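DNA repair protein XRCC1 (Homo sapiens, PDB 3LQC) serves as a scaffold in DNA single-strand break repair, assembling repair protein complexes and binding poly-ADP-ribose chains to limit PARP1 activity. Local coordinates at residues H56-G61 against S145-H150; V89-M94 against R109-D114. All blocks are in the same frame, centred on the assembly; numbering follows the deposited sequence.

How the interactions relate
Both interactions belong to the N-terminal domain of XRCC1, a β-sandwich, and their centres lie about 9 Å apart. Interaction 1 joins two neighbouring strands, 57-63 and 143-150, inside the antiparallel three-stranded sheet. Interaction 2 leads from that sheet's other outer strand, 108-111, to strand 85-92 at the border of the five-stranded mixed sheet. Strand 57-63 connects them: it pairs with 143-150 on one side and 108-111 on the other, with Val58 O probably accepting a hydrogen bond from Phe111 N. Along the chain, interaction 2 is nested within the loop that interaction 1 closes. One contact thus builds a sheet, and the other ties the two sheets together beside the bound partner protein.

Interaction 1. Residues H56-G61 against S145-H150; sequences HSVDIG and SFVRFH
Asp59 and Arg148 form a hydrogen-bonded antiparallel pair, Arg148 N reaching Asp59 O at 2.7 Å and Asp59 N reaching Arg148 O at 2.9 Å. Gly61 N donates to Phe146 O (2.7 Å), while Gly61 O takes two hydrogen bonds, from Ser145 N and, on a lone pair, from Phe146 N. At the opposite end His150 N donates to Ser57 O, and His150 O accepts from His56 N and more weakly from Ser57 N. The side chains add a less certain bond, seen in one of two modelled positions of Asp59: His150 NE2 donates to Asp59 OD2 (2.8 Å, 165°), OD2 lying near the imidazole plane but met from above the carboxylate plane. Phe146, its CG between backbone N and carbonyl carbon, carries its ring over Gly61, whose CA sits 3.6 Å from the centroid; glycine suits because a CB there would strike the ring. Arg148 NH2 covers the opposite face. An alanine in place of Phe146 would probably uncover Gly61 CA and leave the Arg148 guanidinium freer to turn. Val58 with Phe149 and Ile60 with Val147 line the sheet's other, apolar face. This is antiparallel β-sheet pairing with a classic bulge at either end, within a β-sandwich layer.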
ATOM      1  N   HIS A  56      12.987  18.700  14.126  1.00 43.22           N
ATOM      2  CA  HIS A  56      11.926  19.433  13.451  1.00 44.84           C
ATOM      3  C   HIS A  56      11.474  18.701  12.190  1.00 42.54           C
ATOM      4  O   HIS A  56      10.286  18.410  12.005  1.00 35.35           O
ATOM      5  CB  HIS A  56      12.423  20.845  13.107  1.00 41.81           C
ATOM      6  CG  HIS A  56      11.473  21.637  12.267  1.00 49.13           C
ATOM      7  ND1 HIS A  56      11.653  21.819  10.912  1.00 53.71           N
ATOM      8  CD2 HIS A  56      10.334  22.297  12.588  1.00 54.74           C
ATOM      9  CE1 HIS A  56      10.664  22.555  10.434  1.00 51.43           C
ATOM     10  NE2 HIS A  56       9.851  22.860  11.430  1.00 53.26           N
ATOM     11  N   SER A  57      12.443  18.404  11.331  1.00 37.18           N
ATOM     12  CA  SER A  57      12.185  17.764  10.054  1.00 36.14           C
ATOM     13  C   SER A  57      13.413  16.962   9.628  1.00 35.16           C
ATOM     14  O   SER A  57      14.486  17.105  10.214  1.00 30.35           O
ATOM     15  CB  SER A  57      11.850  18.818   9.000  1.00 41.09           C
ATOM     16  OG  SER A  57      12.894  19.771   8.888  1.00 42.14           O
ATOM     17  N   VAL A  58      13.252  16.129   8.601  1.00 33.36           N
ATOM     18  CA  VAL A  58      14.304  15.215   8.173  1.00 30.07           C
ATOM     19  C   VAL A  58      14.428  15.151   6.654  1.00 31.98           C
ATOM     20  O   VAL A  58      13.444  14.914   5.960  1.00 33.95           O
ATOM     21  CB  VAL A  58      14.033  13.788   8.688  1.00 31.11           C
ATOM     22  CG1 VAL A  58      15.172  12.858   8.293  1.00 31.98           C
ATOM     23  CG2 VAL A  58      13.846  13.791  10.196  1.00 27.67           C
ATOM     24  N   ASP A  59      15.637  15.366   6.142  1.00 29.88           N
ATOM     25  CA  ASP A  59      15.907  15.226   4.713  1.00 30.62           C
ATOM     26  C   ASP A  59      16.762  13.983   4.494  1.00 31.80           C
ATOM     27  O   ASP A  59      17.765  13.783   5.177  1.00 28.68           O
ATOM     28  CB  ASP A  59      16.644  16.449   4.158  0.90 33.84           C
ATOM     29  CG  ASP A  59      15.898  17.751   4.402  0.90 38.80           C
ATOM     30  OD1 ASP A  59      14.655  17.722   4.584  0.90 33.52           O
ATOM     31  OD2 ASP A  59      16.564  18.811   4.401  0.90 37.01           O
ATOM     32  N   ILE A  60      16.366  13.155   3.535  1.00 27.76           N
ATOM     33  CA  ILE A  60      17.026  11.882   3.304  1.00 23.45           C
ATOM     34  C   ILE A  60      17.418  11.731   1.843  1.00 28.52           C
ATOM     35  O   ILE A  60      16.594  11.906   0.949  1.00 27.76           O
ATOM     36  CB  ILE A  60      16.119  10.714   3.708  1.00 22.13           C
ATOM     37  CG1 ILE A  60      15.871  10.751   5.213  1.00 20.79           C
ATOM     38  CG2 ILE A  60      16.731   9.382   3.288  1.00 19.84           C
ATOM     39  CD1 ILE A  60      14.965   9.674   5.699  1.00 16.77           C
ATOM     40  N   GLY A  61      18.687  11.419   1.612  1.00 28.19           N
ATOM     41  CA  GLY A  61      19.180  11.174   0.273  1.00 26.61           C
ATOM     42  C   GLY A  61      19.506   9.706   0.122  1.00 26.40           C
ATOM     43  O   GLY A  61      20.432   9.204   0.755  1.00 30.80           O
ATOM     44  N   SER A 145      22.860   8.350   0.901  1.00 28.03           N
ATOM     45  CA  SER A 145      23.885   9.317   0.535  1.00 31.72           C
ATOM     46  C   SER A 145      24.000  10.318   1.661  1.00 28.27           C
ATOM     47  O   SER A 145      25.089  10.745   2.022  1.00 29.18           O
ATOM     48  CB  SER A 145      23.536  10.026  -0.768  1.00 27.37           C
ATOM     49  OG  SER A 145      23.741   9.144  -1.854  1.00 35.26           O
ATOM     50  N   PHE A 146      22.861  10.675   2.228  1.00 27.09           N
ATOM     51  CA  PHE A 146      22.852  11.620   3.318  1.00 25.14           C
ATOM     52  C   PHE A 146      21.545  11.563   4.082  1.00 26.25           C
ATOM     53  O   PHE A 146      20.517  11.137   3.563  1.00 27.44           O
ATOM     54  CB  PHE A 146      23.122  13.040   2.803  1.00 29.87           C
ATOM     55  CG  PHE A 146      22.023  13.601   1.943  1.00 28.53           C
ATOM     56  CD1 PHE A 146      20.853  14.077   2.511  1.00 26.70           C
ATOM     57  CD2 PHE A 146      22.170  13.665   0.568  1.00 29.44           C
ATOM     58  CE1 PHE A 146      19.844  14.597   1.731  1.00 30.90           C
ATOM     59  CE2 PHE A 146      21.163  14.184  -0.224  1.00 31.06           C
ATOM     60  CZ  PHE A 146      20.000  14.657   0.357  1.00 35.59           C
ATOM     61  N   VAL A 147      21.608  11.964   5.340  1.00 26.51           N
ATOM     62  CA  VAL A 147      20.414  12.195   6.125  1.00 28.31           C
ATOM     63  C   VAL A 147      20.685  13.444   6.947  1.00 29.70           C
ATOM     64  O   VAL A 147      21.754  13.582   7.549  1.00 28.01           O
ATOM     65  CB  VAL A 147      20.072  10.994   7.036  1.00 25.60           C
ATOM     66  CG1 VAL A 147      21.302  10.541   7.820  1.00 24.75           C
ATOM     67  CG2 VAL A 147      18.924  11.346   7.968  1.00 23.05           C
ATOM     68  N   ARG A 148      19.739  14.375   6.931  1.00 27.76           N
ATOM     69  CA  ARG A 148      19.880  15.606   7.690  1.00 28.66           C
ATOM     70  C   ARG A 148      18.712  15.783   8.642  1.00 31.85           C
ATOM     71  O   ARG A 148      17.559  15.528   8.293  1.00 28.67           O
ATOM     72  CB  ARG A 148      19.984  16.810   6.763  1.00 29.14           C
ATOM     73  CG  ARG A 148      21.262  16.843   5.976  1.00 35.15           C
ATOM     74  CD  ARG A 148      21.132  17.722   4.752  1.00 36.00           C
ATOM     75  NE  ARG A 148      22.203  17.429   3.807  1.00 41.43           N
ATOM     76  CZ  ARG A 148      22.074  17.518   2.486  1.00 49.72           C
ATOM     77  NH1 ARG A 148      20.910  17.891   1.946  1.00 33.28           N
ATOM     78  NH2 ARG A 148      23.110  17.228   1.707  1.00 42.07           N
ATOM     79  N   PHE A 149      19.031  16.210   9.855  1.00 30.97           N
ATOM     80  CA  PHE A 149      18.026  16.471  10.859  1.00 35.44           C
ATOM     81  C   PHE A 149      18.046  17.949  11.182  1.00 37.36           C
ATOM     82  O   PHE A 149      19.103  18.534  11.401  1.00 38.23           O
ATOM     83  CB  PHE A 149      18.297  15.629  12.101  1.00 31.29           C
ATOM     84  CG  PHE A 149      18.523  14.183  11.792  1.00 30.55           C
ATOM     85  CD1 PHE A 149      17.451  13.328  11.599  1.00 28.96           C
ATOM     86  CD2 PHE A 149      19.806  13.681  11.669  1.00 27.81           C
ATOM     87  CE1 PHE A 149      17.657  11.996  11.302  1.00 30.76           C
ATOM     88  CE2 PHE A 149      20.018  12.353  11.377  1.00 28.12           C
ATOM     89  CZ  PHE A 149      18.944  11.509  11.188  1.00 28.79           C
ATOM     90  N   HIS A 150      16.867  18.552  11.178  1.00 39.28           N
ATOM     91  CA  HIS A 150      16.741  19.971  11.440  1.00 42.61           C
ATOM     92  C   HIS A 150      16.138  20.199  12.813  1.00 46.36           C
ATOM     93  O   HIS A 150      15.133  19.587  13.177  1.00 41.94           O
ATOM     94  CB  HIS A 150      15.918  20.642  10.344  1.00 39.91           C
ATOM     95  CG  HIS A 150      16.480  20.440   8.972  1.00 42.02           C
ATOM     96  ND1 HIS A 150      17.583  21.128   8.511  1.00 39.27           N
ATOM     97  CD2 HIS A 150      16.106  19.612   7.968  1.00 38.47           C
ATOM     98  CE1 HIS A 150      17.859  20.740   7.281  1.00 34.84           C
ATOM     99  NE2 HIS A 150      16.979  19.821   6.926  1.00 38.06           N
TER

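Interaction 2. Residues V89-M94 against R109-D114; sequences VTSSFM and RMFGPD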
ATOM      1  N   VAL A  89       8.127   7.267   9.621  0.84 16.40           N
ATOM      2  CA  VAL A  89       7.621   5.956   9.282  0.84 17.13           C
ATOM      3  C   VAL A  89       8.341   5.393   8.045  0.84 15.83           C
ATOM      4  O   VAL A  89       8.833   6.147   7.205  0.84 15.05           O
ATOM      5  CB  VAL A  89       6.104   6.039   9.068  0.84 19.18           C
ATOM      6  CG1 VAL A  89       5.765   6.214   7.587  0.84 18.71           C
ATOM      7  CG2 VAL A  89       5.433   4.828   9.663  0.84 19.96           C
ATOM      8  N   THR A  90       8.429   4.071   7.949  1.00 17.81           N
ATOM      9  CA  THR A  90       9.112   3.432   6.820  1.00 15.55           C
ATOM     10  C   THR A  90       8.619   3.968   5.471  1.00 16.27           C
ATOM     11  O   THR A  90       7.449   3.839   5.118  1.00 17.70           O
ATOM     12  CB  THR A  90       8.952   1.907   6.846  1.00 15.97           C
ATOM     13  OG1 THR A  90       9.348   1.401   8.126  1.00 13.05           O
ATOM     14  CG2 THR A  90       9.821   1.270   5.759  1.00 18.04           C
ATOM     15  N   SER A  91       9.529   4.563   4.715  1.00 16.34           N
ATOM     16  CA  SER A  91       9.157   5.306   3.522  1.00 17.46           C
ATOM     17  C   SER A  91       9.862   4.796   2.266  1.00 19.05           C
ATOM     18  O   SER A  91      11.013   4.361   2.315  1.00 18.50           O
ATOM     19  CB  SER A  91       9.442   6.792   3.730  1.00 17.11           C
ATOM     20  OG  SER A  91       8.734   7.263   4.860  1.00 23.42           O
ATOM     21  N   SER A  92       9.151   4.868   1.143  1.00 20.11           N
ATOM     22  CA  SER A  92       9.607   4.311  -0.130  1.00 17.26           C
ATOM     23  C   SER A  92      10.618   5.206  -0.845  1.00 17.90           C
ATOM     24  O   SER A  92      10.464   6.425  -0.901  1.00 22.07           O
ATOM     25  CB  SER A  92       8.399   4.055  -1.035  1.00 16.84           C
ATOM     26  OG  SER A  92       8.794   3.760  -2.352  1.00 19.07           O
ATOM     27  N   PHE A  93      11.659   4.591  -1.386  1.00 15.51           N
ATOM     28  CA  PHE A  93      12.657   5.319  -2.154  1.00 16.39           C
ATOM     29  C   PHE A  93      12.912   4.639  -3.490  1.00 21.18           C
ATOM     30  O   PHE A  93      13.338   5.284  -4.445  1.00 21.42           O
ATOM     31  CB  PHE A  93      13.954   5.469  -1.362  1.00 18.52           C
ATOM     32  CG  PHE A  93      13.895   6.558  -0.343  1.00 17.68           C
ATOM     33  CD1 PHE A  93      14.397   7.815  -0.629  1.00 20.50           C
ATOM     34  CD2 PHE A  93      13.293   6.342   0.882  1.00 15.62           C
ATOM     35  CE1 PHE A  93      14.322   8.834   0.303  1.00 22.13           C
ATOM     36  CE2 PHE A  93      13.214   7.357   1.814  1.00 18.33           C
ATOM     37  CZ  PHE A  93      13.732   8.603   1.525  1.00 20.74           C
ATOM     38  N   MET A  94      12.638   3.338  -3.552  1.00 17.88           N
ATOM     39  CA  MET A  94      12.714   2.598  -4.809  1.00 19.71           C
ATOM     40  C   MET A  94      11.636   1.535  -4.852  1.00 19.69           C
ATOM     41  O   MET A  94      11.278   0.966  -3.821  1.00 20.42           O
ATOM     42  CB  MET A  94      14.075   1.919  -4.969  1.00 16.87           C
ATOM     43  CG  MET A  94      15.253   2.855  -4.862  1.00 15.39           C
ATOM     44  SD  MET A  94      16.810   1.979  -5.048  1.00 19.49           S
ATOM     45  CE  MET A  94      16.774   1.527  -6.778  1.00 21.47           C
ATOM     46  N   ARG A 109      14.183  12.831  -0.522  1.00 27.97           N
ATOM     47  CA  ARG A 109      12.885  13.253  -0.011  1.00 29.27           C
ATOM     48  C   ARG A 109      13.054  14.070   1.263  1.00 27.66           C
ATOM     49  O   ARG A 109      13.856  13.719   2.132  1.00 28.49           O
ATOM     50  CB  ARG A 109      11.968  12.050   0.231  1.00 25.43           C
ATOM     51  CG  ARG A 109      11.767  11.188  -1.001  1.00 26.15           C
ATOM     52  CD  ARG A 109      10.866  10.004  -0.715  1.00 21.11           C
ATOM     53  NE  ARG A 109       9.541  10.420  -0.281  1.00 22.54           N
ATOM     54  CZ  ARG A 109       8.628   9.584   0.198  1.00 23.15           C
ATOM     55  NH1 ARG A 109       8.909   8.296   0.296  1.00 21.62           N
ATOM     56  NH2 ARG A 109       7.441  10.036   0.579  1.00 22.88           N
ATOM     57  N   MET A 110      12.309  15.168   1.347  1.00 28.27           N
ATOM     58  CA  MET A 110      12.283  16.016   2.527  1.00 27.06           C
ATOM     59  C   MET A 110      11.033  15.678   3.305  1.00 28.02           C
ATOM     60  O   MET A 110       9.968  15.522   2.717  1.00 31.97           O
ATOM     61  CB  MET A 110      12.227  17.490   2.121  1.00 28.92           C
ATOM     62  CG  MET A 110      13.064  17.846   0.890  1.00 42.79           C
ATOM     63  SD  MET A 110      14.838  17.809   1.198  1.00 56.52           S
ATOM     64  CE  MET A 110      15.494  18.527  -0.304  1.00 39.93           C
ATOM     65  N   PHE A 111      11.157  15.575   4.623  1.00 29.41           N
ATOM     66  CA  PHE A 111      10.009  15.281   5.475  1.00 31.55           C
ATOM     67  C   PHE A 111       9.857  16.343   6.558  1.00 34.45           C
ATOM     68  O   PHE A 111      10.512  16.279   7.594  1.00 38.41           O
ATOM     69  CB  PHE A 111      10.144  13.887   6.099  1.00 28.07           C
ATOM     70  CG  PHE A 111      10.377  12.790   5.089  1.00 30.63           C
ATOM     71  CD1 PHE A 111      11.644  12.546   4.589  1.00 26.23           C
ATOM     72  CD2 PHE A 111       9.322  12.007   4.634  1.00 29.26           C
ATOM     73  CE1 PHE A 111      11.863  11.542   3.654  1.00 24.72           C
ATOM     74  CE2 PHE A 111       9.535  11.003   3.700  1.00 25.14           C
ATOM     75  CZ  PHE A 111      10.811  10.768   3.210  1.00 24.44           C
ATOM     76  N   GLY A 112       9.000  17.325   6.305  1.00 36.92           N
ATOM     77  CA  GLY A 112       8.770  18.397   7.253  1.00 33.32           C
ATOM     78  C   GLY A 112       7.945  17.933   8.432  1.00 34.68           C
ATOM     79  O   GLY A 112       7.550  16.773   8.497  1.00 37.41           O
ATOM     80  N   PRO A 113       7.666  18.843   9.372  1.00 37.41           N
ATOM     81  CA  PRO A 113       6.955  18.466  10.599  1.00 39.95           C
ATOM     82  C   PRO A 113       5.718  17.669  10.244  1.00 36.32           C
ATOM     83  O   PRO A 113       5.279  16.773  10.965  1.00 36.25           O
ATOM     84  CB  PRO A 113       6.538  19.818  11.191  1.00 38.05           C
ATOM     85  CG  PRO A 113       7.516  20.791  10.651  1.00 36.91           C
ATOM     86  CD  PRO A 113       7.908  20.294   9.287  1.00 38.42           C
ATOM     87  N   ASP A 114       5.164  18.016   9.098  1.00 37.20           N
ATOM     88  CA  ASP A 114       3.902  17.474   8.648  1.00 47.16           C
ATOM     89  C   ASP A 114       3.977  15.972   8.415  1.00 45.09           C
ATOM     90  O   ASP A 114       3.007  15.246   8.635  1.00 38.03           O
ATOM     91  CB  ASP A 114       3.500  18.171   7.355  1.00 49.17           C
ATOM     92  CG  ASP A 114       2.175  17.696   6.841  1.00 60.78           C
ATOM     93  OD1 ASP A 114       1.275  17.451   7.676  1.00 62.01           O
ATOM     94  OD2 ASP A 114       2.036  17.569   5.605  1.00 73.79           O
TER
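Arg109 meets Ser92 and Phe93 because its chain runs straight from CA to CD and then bends, chi3 of 61° turning NE aside. In Phe93 a chi1 of -79° sets CG anti to the carbonyl carbon, and the ring ends with CE1 and CZ against Arg109 and Phe111. The bent arginine lays its methylenes on this ring: CD stands over one face, offset toward the rim and 4.0 Å from the centroid, while CG lies 3.7 Å from Phe93 CE1. The guanidinium lies farther off, its plane turned well away from that of the ring, so any cation-pi attraction is weak and the grip is mainly CH-pi. Arginine suits the place because it combines this apolar methylene chain with a polar end. From that end NH1 donates to the backbone oxygen Ser92 O at 2.7 Å, on a lone pair in the carbonyl plane, though the bond is bent (136°). Beyond the two segments, acidic side chains of the other protein chain form a salt bridge with Arg109 NH1 and a hydrogen bond with Ser92 N. Phe111 completes the cluster, meeting Phe93 tip to tip, with Phe93 CZ 4.0 Å from Phe111 CZ and near the plane of the Phe111 ring, while Phe111 CE2 lies over a face of the guanidinium. Ser91 fits as a small residue: its CB comes 3.8 Å from Arg109 NH1, and its OG meets Phe111 CE2 at 4.0 Å. The strand axes are 10.3 Å apart, too far for backbone-to-backbone pairing, so side chains span the gap, with one backbone oxygen, Ser92 O, taking part. This is the face-to-face packing of two sheets in a β-sandwich, here at a border that also meets the partner protein.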